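Local structure of putative pyridoxamine 5-phosphate-dependent dehydrase, Wbdk (Escherichia coli, 2GMS) at residues 132-137 and 158-163; 182-187 and 199-204. The protein catalyses removal of the C3'-hydroxyl group from GDP-4-keto-6-deoxy-D-mannose by combined transamination and deoxygenation, a step in L-colitose biosynthesis for the O-antigen. All blocks are in the same frame, centred on the assembly; numbering follows the deposited sequence.

Contact 1. Residues 132-137 and 158-163; sequences ILTVNL and LLEDNC. With P0P ([4-(dihydroxymethyl)-5-hydroxy-6-methylpyridin-3-yl]methyl dihydrogen phosphate), chain D.
The amide of Asn136 stands nearly upright to two other flat groups, its plane 77° from the Glu160 carboxylate and 79° from the Asn162 amide, and its ND2 reaches both. Glu160 OE1 lies in the amide plane of Asn136 and accepts Asn136 ND2 through its anti lone pair at 3.0 Å; Asn162 OD1 accepts the same Asn136 ND2 at 2.8 Å, with ND2 above the Asn162 carbonyl plane. Asn142 holds Asn136 OD1, and the backbone of Gly176 and Gly179 the Glu160 oxygens, fixing the rotation of these groups. Thr134 OG1, between its backbone N and carbonyl carbon (chi1 62°), doubles the grip on Leu159 O at 2.9 Å, beside the backbone bond from Thr134 N. On the opposite face of the sheet, which carries Leu133, Val135, Leu159 and Asp161, Leu133 CD1 meets Leu159 CB at 3.7 Å, and Val135 CG2 lies alongside Asp161 CB. Asp161 OD1 accepts Cys163 N in an Asx turn, while Asp161 OD2 sits 2.8 Å from cofactor N1 and is also bonded to Thr93 and Asn62. Helix 144-151 links the two adjacent parallel strands as a beta-alpha-beta crossover, covering the Thr134 and Glu160 face through Phe144; the second strand delivers the aspartate facing the pyridine nitrogen, as in the aspartate aminotransferase fold.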
ATOM      1  N   ILE A 132      12.076  -2.709 -20.494  1.00 21.77           N
ATOM      2  CA  ILE A 132      12.751  -3.855 -19.964  1.00 18.80           C
ATOM      3  C   ILE A 132      12.861  -3.658 -18.468  1.00 22.52           C
ATOM      4  O   ILE A 132      13.443  -2.686 -17.969  1.00 20.57           O
ATOM      5  CB  ILE A 132      14.144  -4.009 -20.537  1.00 20.52           C
ATOM      6  CG1 ILE A 132      14.041  -4.258 -22.033  1.00 26.29           C
ATOM      7  CG2 ILE A 132      14.866  -5.146 -19.809  1.00 26.18           C
ATOM      8  CD1 ILE A 132      15.385  -4.159 -22.736  1.00 24.66           C
ATOM      9  N   LEU A 133      12.263  -4.575 -17.749  1.00 20.47           N
ATOM     10  CA  LEU A 133      12.323  -4.468 -16.323  1.00 21.14           C
ATOM     11  C   LEU A 133      13.312  -5.486 -15.808  1.00 16.61           C
ATOM     12  O   LEU A 133      12.978  -6.666 -15.721  1.00 23.53           O
ATOM     13  CB  LEU A 133      10.936  -4.659 -15.696  1.00 21.63           C
ATOM     14  CG  LEU A 133      10.941  -4.874 -14.178  1.00 22.46           C
ATOM     15  CD1 LEU A 133      11.559  -3.676 -13.472  1.00 29.33           C
ATOM     16  CD2 LEU A 133       9.504  -5.009 -13.718  1.00 25.62           C
ATOM     17  N   THR A 134      14.525  -5.001 -15.488  1.00 21.23           N
ATOM     18  CA  THR A 134      15.590  -5.847 -14.973  1.00 30.32           C
ATOM     19  C   THR A 134      15.464  -6.006 -13.467  1.00 23.74           C
ATOM     20  O   THR A 134      14.883  -5.165 -12.794  1.00 21.28           O
ATOM     21  CB  THR A 134      17.005  -5.325 -15.304  1.00 22.16           C
ATOM     22  OG1 THR A 134      17.230  -4.049 -14.724  1.00 32.26           O
ATOM     23  CG2 THR A 134      17.222  -5.270 -16.805  1.00 38.32           C
ATOM     24  N   VAL A 135      16.036  -7.084 -12.961  1.00 19.13           N
ATOM     25  CA  VAL A 135      16.038  -7.393 -11.553  1.00 25.66           C
ATOM     26  C   VAL A 135      17.473  -7.734 -11.180  1.00 20.30           C
ATOM     27  O   VAL A 135      18.089  -8.554 -11.843  1.00 22.84           O
ATOM     28  CB  VAL A 135      15.057  -8.552 -11.254  1.00 19.63           C
ATOM     29  CG1 VAL A 135      15.152  -9.051  -9.818  1.00 22.73           C
ATOM     30  CG2 VAL A 135      13.607  -8.198 -11.590  1.00 14.15           C
ATOM     31  N   ASN A 136      18.044  -7.099 -10.158  1.00 17.85           N
ATOM     32  CA  ASN A 136      19.420  -7.449  -9.790  1.00 21.67           C
ATOM     33  C   ASN A 136      19.288  -8.503  -8.712  1.00 21.38           C
ATOM     34  O   ASN A 136      18.957  -8.189  -7.574  1.00 22.03           O
ATOM     35  CB  ASN A 136      20.196  -6.224  -9.308  1.00 17.29           C
ATOM     36  CG  ASN A 136      20.192  -5.153 -10.362  1.00 22.82           C
ATOM     37  OD1 ASN A 136      20.600  -5.406 -11.500  1.00 21.14           O
ATOM     38  ND2 ASN A 136      19.748  -3.949  -9.995  1.00 19.95           N
ATOM     39  N   LEU A 137      19.455  -9.770  -9.087  1.00 18.35           N
ATOM     40  CA  LEU A 137      19.234 -10.853  -8.150  1.00 17.69           C
ATOM     41  C   LEU A 137      20.294 -11.154  -7.121  1.00 24.52           C
ATOM     42  O   LEU A 137      21.463 -11.321  -7.443  1.00 20.34           O
ATOM     43  CB  LEU A 137      18.886 -12.152  -8.890  1.00 20.11           C
ATOM     44  CG  LEU A 137      17.769 -12.977  -8.251  1.00 23.69           C
ATOM     45  CD1 LEU A 137      16.406 -12.331  -8.459  1.00 17.70           C
ATOM     46  CD2 LEU A 137      17.784 -14.388  -8.832  1.00 18.75           C
ATOM     47  N   LEU A 158      14.297   1.434 -19.583  1.00 20.72           N
ATOM     48  CA  LEU A 158      14.958   0.471 -18.753  1.00 18.79           C
ATOM     49  C   LEU A 158      14.548   0.730 -17.323  1.00 20.47           C
ATOM     50  O   LEU A 158      14.631   1.865 -16.853  1.00 22.83           O
ATOM     51  CB  LEU A 158      16.474   0.637 -18.819  1.00 20.38           C
ATOM     52  CG  LEU A 158      17.182  -0.314 -17.844  1.00 31.22           C
ATOM     53  CD1 LEU A 158      17.007  -1.758 -18.289  1.00 26.46           C
ATOM     54  CD2 LEU A 158      18.675  -0.003 -17.813  1.00 30.42           C
ATOM     55  N   LEU A 159      14.100  -0.317 -16.653  1.00 21.63           N
ATOM     56  CA  LEU A 159      13.714  -0.194 -15.268  1.00 25.41           C
ATOM     57  C   LEU A 159      14.487  -1.193 -14.432  1.00 20.69           C
ATOM     58  O   LEU A 159      14.982  -2.200 -14.951  1.00 20.65           O
ATOM     59  CB  LEU A 159      12.209  -0.401 -15.066  1.00 21.17           C
ATOM     60  CG  LEU A 159      11.380   0.594 -15.858  1.00 22.03           C
ATOM     61  CD1 LEU A 159       9.954   0.091 -15.828  1.00 19.02           C
ATOM     62  CD2 LEU A 159      11.438   1.980 -15.194  1.00 19.59           C
ATOM     63  N   GLU A 160      14.561  -0.913 -13.126  1.00 20.71           N
ATOM     64  CA  GLU A 160      15.235  -1.799 -12.197  1.00 19.66           C
ATOM     65  C   GLU A 160      14.478  -2.094 -10.916  1.00 15.94           C
ATOM     66  O   GLU A 160      14.056  -1.197 -10.191  1.00 18.64           O
ATOM     67  CB  GLU A 160      16.589  -1.245 -11.709  1.00 22.98           C
ATOM     68  CG  GLU A 160      17.730  -1.184 -12.732  1.00 19.93           C
ATOM     69  CD  GLU A 160      18.963  -0.621 -12.098  1.00 21.00           C
ATOM     70  OE1 GLU A 160      19.689  -1.302 -11.383  1.00 23.56           O
ATOM     71  OE2 GLU A 160      19.141   0.657 -12.338  1.00 20.77           O
ATOM     72  N   ASP A 161      14.360  -3.379 -10.617  1.00 15.59           N
ATOM     73  CA  ASP A 161      13.832  -3.793  -9.340  1.00 17.94           C
ATOM     74  C   ASP A 161      15.135  -4.113  -8.588  1.00 19.38           C
ATOM     75  O   ASP A 161      15.796  -5.120  -8.875  1.00 21.98           O
ATOM     76  CB  ASP A 161      12.909  -5.026  -9.405  1.00 13.55           C
ATOM     77  CG  ASP A 161      12.514  -5.539  -8.046  1.00 26.99           C
ATOM     78  OD1 ASP A 161      13.195  -5.350  -7.036  1.00 22.84           O
ATOM     79  OD2 ASP A 161      11.371  -6.217  -8.048  1.00 26.14           O
ATOM     80  N   ASN A 162      15.538  -3.211  -7.680  1.00 18.57           N
ATOM     81  CA  ASN A 162      16.772  -3.362  -6.915  1.00 16.78           C
ATOM     82  C   ASN A 162      16.513  -3.730  -5.449  1.00 16.38           C
ATOM     83  O   ASN A 162      17.337  -3.437  -4.569  1.00 18.05           O
ATOM     84  CB  ASN A 162      17.626  -2.071  -6.973  1.00 19.86           C
ATOM     85  CG  ASN A 162      19.094  -2.348  -6.702  1.00 18.79           C
ATOM     86  OD1 ASN A 162      19.630  -3.298  -7.271  1.00 23.03           O
ATOM     87  ND2 ASN A 162      19.736  -1.548  -5.843  1.00 17.64           N
ATOM     88  N   CYS A 163      15.373  -4.385  -5.220  1.00 16.61           N
ATOM     89  CA  CYS A 163      14.955  -4.806  -3.893  1.00 16.54           C
ATOM     90  C   CYS A 163      15.893  -5.764  -3.168  1.00 21.20           C
ATOM     91  O   CYS A 163      15.792  -5.895  -1.960  1.00 18.28           O
ATOM     92  CB  CYS A 163      13.488  -5.268  -3.829  1.00 14.21           C
ATOM     93  SG  CYS A 163      12.399  -3.854  -4.123  1.00 19.08           S
TER
HETATM   94  O3  P0P D 400      13.048  -9.588  -3.579  1.00 21.71           O
HETATM   95  N1  P0P D 400      11.095  -7.342  -5.520  1.00 20.16           N
HETATM   96  C2  P0P D 400      12.013  -8.235  -5.211  1.00 20.97           C
HETATM   97  C2A P0P D 400      12.967  -8.758  -6.258  1.00 17.81           C
HETATM   98  C3  P0P D 400      12.111  -8.690  -3.926  1.00 23.36           C
HETATM   99  C4  P0P D 400      11.232  -8.196  -2.964  1.00 25.28           C
HETATM  100  C4A P0P D 400      11.378  -8.676  -1.538  1.00 37.67           C
HETATM  101  O4A P0P D 400      12.647  -9.256  -1.370  1.00 33.07           O
HETATM  102  O4B P0P D 400      10.397  -9.617  -1.224  1.00 49.92           O
HETATM  103  C5  P0P D 400      10.197  -7.298  -3.312  1.00 16.83           C
HETATM  104  C6  P0P D 400      10.227  -6.867  -4.616  1.00 16.60           C
HETATM  105  C5A P0P D 400       9.472  -6.819  -2.262  1.00 21.29           C
HETATM  106  O4P P0P D 400       9.825  -5.893  -1.337  1.00 26.52           O
HETATM  107  P   P0P D 400       8.844  -5.869  -0.075  1.00 17.81           P
HETATM  108  O1P P0P D 400       8.965  -7.193   0.572  1.00 18.73           O
HETATM  109  O2P P0P D 400       9.446  -4.721   0.885  1.00 20.21           O
HETATM  110  O3P P0P D 400       7.314  -5.545  -0.459  1.00 17.95           O

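Contact 2. Residues 182-187 and 199-204; sequences GTFSSF and CIVTDD. With P0P ([4-(dihydroxymethyl)-5-hydroxy-6-methylpyridin-3-yl]methyl dihydrogen phosphate), chain D.
With chi1 -59°, Phe184 has CG beside its backbone N and anti to the carbonyl carbon, which carries the ring along the neighbouring strand until CE1 meets Val201 CG2 at 3.8 Å. Chi1 of Val201 (-61°) sets CG1 anti to the carbonyl carbon, which leaves CG2 between the backbone N and the carbonyl carbon, at the edge of the Phe184 ring. Cys199 O lies in the ring plane, also at the edge, while it accepts Phe184 N at 2.9 Å. Phe43, from helix 34-47, meets the same ring edge-to-face.

Gly182 pairs with Val201 through two backbone bonds, Gly182 N to Val201 O at 3.2 Å and Val201 N to Gly182 O at 3.0 Å; Phe184 and Cys199 form the next hydrogen-bonded pair. Between them the non-hydrogen-bonded pair Thr183 and Ile200 turns toward helix 58-68, with Thr183 OG1 bonded to Asn62. Two CA-H...O contacts, Ile200 CA to Gly182 O and Thr183 CA to Cys199 O, add to the antiparallel pairing.

Beyond the paired residues, Ser185 OG donates to cofactor O2P at 2.8 Å and accepts Phe187 N at 3.3 Å, closing an ST turn. One hydroxyl thus serves both backbone and phosphate: its proton is committed to the phosphate oxygen, and the amide of Phe187 directed at its oxygen would probably polarise it as a donor.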
ATOM      1  N   GLY A 182      14.444   3.082 -10.262  1.00 19.26           N
ATOM      2  CA  GLY A 182      14.969   1.925  -9.583  1.00 18.22           C
ATOM      3  C   GLY A 182      14.212   1.713  -8.263  1.00 21.17           C
ATOM      4  O   GLY A 182      13.923   2.689  -7.549  1.00 19.00           O
ATOM      5  N   THR A 183      13.891   0.456  -7.902  1.00 19.63           N
ATOM      6  CA  THR A 183      13.206   0.239  -6.625  1.00 22.38           C
ATOM      7  C   THR A 183      14.103  -0.475  -5.605  1.00 15.79           C
ATOM      8  O   THR A 183      14.985  -1.254  -5.986  1.00 18.72           O
ATOM      9  CB  THR A 183      11.844  -0.467  -6.745  1.00 10.77           C
ATOM     10  OG1 THR A 183      12.117  -1.729  -7.288  1.00 19.01           O
ATOM     11  CG2 THR A 183      10.866   0.316  -7.636  1.00 12.21           C
ATOM     12  N   PHE A 184      13.837  -0.202  -4.323  1.00 16.64           N
ATOM     13  CA  PHE A 184      14.548  -0.758  -3.179  1.00 22.82           C
ATOM     14  C   PHE A 184      13.561  -1.169  -2.087  1.00 19.83           C
ATOM     15  O   PHE A 184      12.427  -0.674  -2.013  1.00 18.87           O
ATOM     16  CB  PHE A 184      15.527   0.256  -2.536  1.00 13.13           C
ATOM     17  CG  PHE A 184      16.605   0.795  -3.446  1.00 16.52           C
ATOM     18  CD1 PHE A 184      16.302   1.689  -4.477  1.00 17.32           C
ATOM     19  CD2 PHE A 184      17.941   0.445  -3.245  1.00 22.54           C
ATOM     20  CE1 PHE A 184      17.287   2.191  -5.331  1.00 19.95           C
ATOM     21  CE2 PHE A 184      18.951   0.947  -4.070  1.00 26.78           C
ATOM     22  CZ  PHE A 184      18.613   1.819  -5.109  1.00 19.05           C
ATOM     23  N   SER A 185      14.026  -2.070  -1.225  1.00 19.89           N
ATOM     24  CA  SER A 185      13.216  -2.561  -0.128  1.00 18.25           C
ATOM     25  C   SER A 185      14.010  -2.470   1.160  1.00 18.77           C
ATOM     26  O   SER A 185      15.204  -2.770   1.183  1.00 17.66           O
ATOM     27  CB  SER A 185      12.761  -3.996  -0.385  1.00 13.35           C
ATOM     28  OG  SER A 185      12.256  -4.598   0.808  1.00 17.44           O
ATOM     29  N   SER A 186      13.322  -2.029   2.210  1.00 19.01           N
ATOM     30  CA  SER A 186      13.894  -1.934   3.537  1.00 19.98           C
ATOM     31  C   SER A 186      13.110  -2.801   4.512  1.00 20.63           C
ATOM     32  O   SER A 186      12.963  -2.534   5.702  1.00 20.01           O
ATOM     33  CB  SER A 186      14.096  -0.522   4.031  1.00 18.61           C
ATOM     34  OG  SER A 186      12.835   0.089   4.210  1.00 23.38           O
ATOM     35  N   PHE A 187      12.578  -3.880   3.969  1.00 17.68           N
ATOM     36  CA  PHE A 187      11.849  -4.797   4.809  1.00 20.46           C
ATOM     37  C   PHE A 187      12.861  -5.558   5.677  1.00 22.91           C
ATOM     38  O   PHE A 187      14.063  -5.578   5.384  1.00 19.19           O
ATOM     39  CB  PHE A 187      11.103  -5.813   3.923  1.00 18.68           C
ATOM     40  CG  PHE A 187      10.362  -6.852   4.733  1.00 17.96           C
ATOM     41  CD1 PHE A 187       9.257  -6.489   5.497  1.00 21.05           C
ATOM     42  CD2 PHE A 187      10.749  -8.194   4.731  1.00 17.45           C
ATOM     43  CE1 PHE A 187       8.555  -7.439   6.240  1.00 27.61           C
ATOM     44  CE2 PHE A 187      10.057  -9.160   5.466  1.00 20.29           C
ATOM     45  CZ  PHE A 187       8.961  -8.776   6.238  1.00 20.57           C
ATOM     46  N   CYS A 199      11.612   2.255  -1.519  1.00 15.05           N
ATOM     47  CA  CYS A 199      12.029   3.522  -2.058  1.00 19.66           C
ATOM     48  C   CYS A 199      12.154   3.435  -3.561  1.00 16.52           C
ATOM     49  O   CYS A 199      12.489   2.380  -4.096  1.00 22.18           O
ATOM     50  CB  CYS A 199      13.439   3.908  -1.565  1.00 24.77           C
ATOM     51  SG  CYS A 199      13.665   5.708  -1.521  0.50 19.06           S
ATOM     52  N   ILE A 200      11.920   4.570  -4.219  1.00 19.08           N
ATOM     53  CA  ILE A 200      12.079   4.684  -5.650  1.00 15.47           C
ATOM     54  C   ILE A 200      13.077   5.808  -5.907  1.00 18.59           C
ATOM     55  O   ILE A 200      12.984   6.895  -5.327  1.00 26.75           O
ATOM     56  CB  ILE A 200      10.781   5.018  -6.392  1.00 19.30           C
ATOM     57  CG1 ILE A 200       9.669   4.076  -5.944  1.00 25.96           C
ATOM     58  CG2 ILE A 200      11.025   4.857  -7.901  1.00 18.35           C
ATOM     59  CD1 ILE A 200       8.285   4.663  -6.143  1.00 35.70           C
ATOM     60  N   VAL A 201      14.030   5.567  -6.776  1.00 21.96           N
ATOM     61  CA  VAL A 201      14.953   6.643  -7.092  1.00 27.08           C
ATOM     62  C   VAL A 201      14.744   6.987  -8.564  1.00 23.73           C
ATOM     63  O   VAL A 201      14.276   6.151  -9.352  1.00 22.48           O
ATOM     64  CB  VAL A 201      16.429   6.368  -6.784  1.00 18.39           C
ATOM     65  CG1 VAL A 201      16.658   6.104  -5.303  1.00 16.53           C
ATOM     66  CG2 VAL A 201      16.981   5.230  -7.646  1.00 18.81           C
ATOM     67  N   THR A 202      15.065   8.216  -8.932  1.00 19.25           N
ATOM     68  CA  THR A 202      14.950   8.661 -10.311  1.00 19.78           C
ATOM     69  C   THR A 202      15.724   9.955 -10.495  1.00 19.78           C
ATOM     70  O   THR A 202      15.997  10.675  -9.535  1.00 21.55           O
ATOM     71  CB  THR A 202      13.465   8.843 -10.763  1.00 20.21           C
ATOM     72  OG1 THR A 202      13.402   9.051 -12.157  1.00 21.98           O
ATOM     73  CG2 THR A 202      12.768   9.993 -10.032  1.00 19.40           C
ATOM     74  N   ASP A 203      16.088  10.251 -11.733  1.00 22.64           N
ATOM     75  CA  ASP A 203      16.743  11.493 -12.053  1.00 21.56           C
ATOM     76  C   ASP A 203      15.781  12.390 -12.832  1.00 31.04           C
ATOM     77  O   ASP A 203      16.089  13.531 -13.115  1.00 24.68           O
ATOM     78  CB  ASP A 203      18.056  11.291 -12.801  1.00 23.61           C
ATOM     79  CG  ASP A 203      19.133  10.750 -11.890  1.00 26.63           C
ATOM     80  OD1 ASP A 203      19.266  11.063 -10.717  1.00 37.69           O
ATOM     81  OD2 ASP A 203      19.908   9.893 -12.481  1.00 44.34           O
ATOM     82  N   ASP A 204      14.598  11.863 -13.151  1.00 23.08           N
ATOM     83  CA  ASP A 204      13.588  12.584 -13.892  1.00 18.15           C
ATOM     84  C   ASP A 204      12.650  13.397 -12.995  1.00 30.13           C
ATOM     85  O   ASP A 204      11.929  12.860 -12.167  1.00 25.53           O
ATOM     86  CB  ASP A 204      12.778  11.599 -14.730  1.00 21.17           C
ATOM     87  CG  ASP A 204      12.022  12.306 -15.819  1.00 30.09           C
ATOM     88  OD1 ASP A 204      12.338  12.248 -16.979  1.00 44.04           O
ATOM     89  OD2 ASP A 204      11.012  13.010 -15.400  1.00 31.49           O
TER
HETATM   90  O3  P0P D 400      13.048  -9.588  -3.579  1.00 21.71           O
HETATM   91  N1  P0P D 400      11.095  -7.342  -5.520  1.00 20.16           N
HETATM   92  C2  P0P D 400      12.013  -8.235  -5.211  1.00 20.97           C
HETATM   93  C2A P0P D 400      12.967  -8.758  -6.258  1.00 17.81           C
HETATM   94  C3  P0P D 400      12.111  -8.690  -3.926  1.00 23.36           C
HETATM   95  C4  P0P D 400      11.232  -8.196  -2.964  1.00 25.28           C
HETATM   96  C4A P0P D 400      11.378  -8.676  -1.538  1.00 37.67           C
HETATM   97  O4A P0P D 400      12.647  -9.256  -1.370  1.00 33.07           O
HETATM   98  O4B P0P D 400      10.397  -9.617  -1.224  1.00 49.92           O
HETATM   99  C5  P0P D 400      10.197  -7.298  -3.312  1.00 16.83           C
HETATM  100  C6  P0P D 400      10.227  -6.867  -4.616  1.00 16.60           C
HETATM  101  C5A P0P D 400       9.472  -6.819  -2.262  1.00 21.29           C
HETATM  102  O4P P0P D 400       9.825  -5.893  -1.337  1.00 26.52           O
HETATM  103  P   P0P D 400       8.844  -5.869  -0.075  1.00 17.81           P
HETATM  104  O1P P0P D 400       8.965  -7.193   0.572  1.00 18.73           O
HETATM  105  O2P P0P D 400       9.446  -4.721   0.885  1.00 20.21           O
HETATM  106  O3P P0P D 400       7.314  -5.545  -0.459  1.00 17.95           O

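Strands 157-161 and 181-185 are neighbours in one sheet, so contacts 1 and 2 share a seam, their centres 11 Å apart. Glu160 O and Thr183 N lie 2.8 Å apart, a probable backbone hydrogen bond, and Asn162 ND2 packs against Phe184 CE2 at 3.2 Å. Asn62 ties the two together from helix 58-68, bonding both Asp161 OD2 and Thr183 OG1. The contacts meet the same cofactor at different ends: 158-163 faces the pyridine ring with Asp161 and Cys163, whereas 182-187 holds the phosphate with Ser185. Asn250 of the second subunit also bonds the cofactor, placing both contacts at a pocket shared across the dimer.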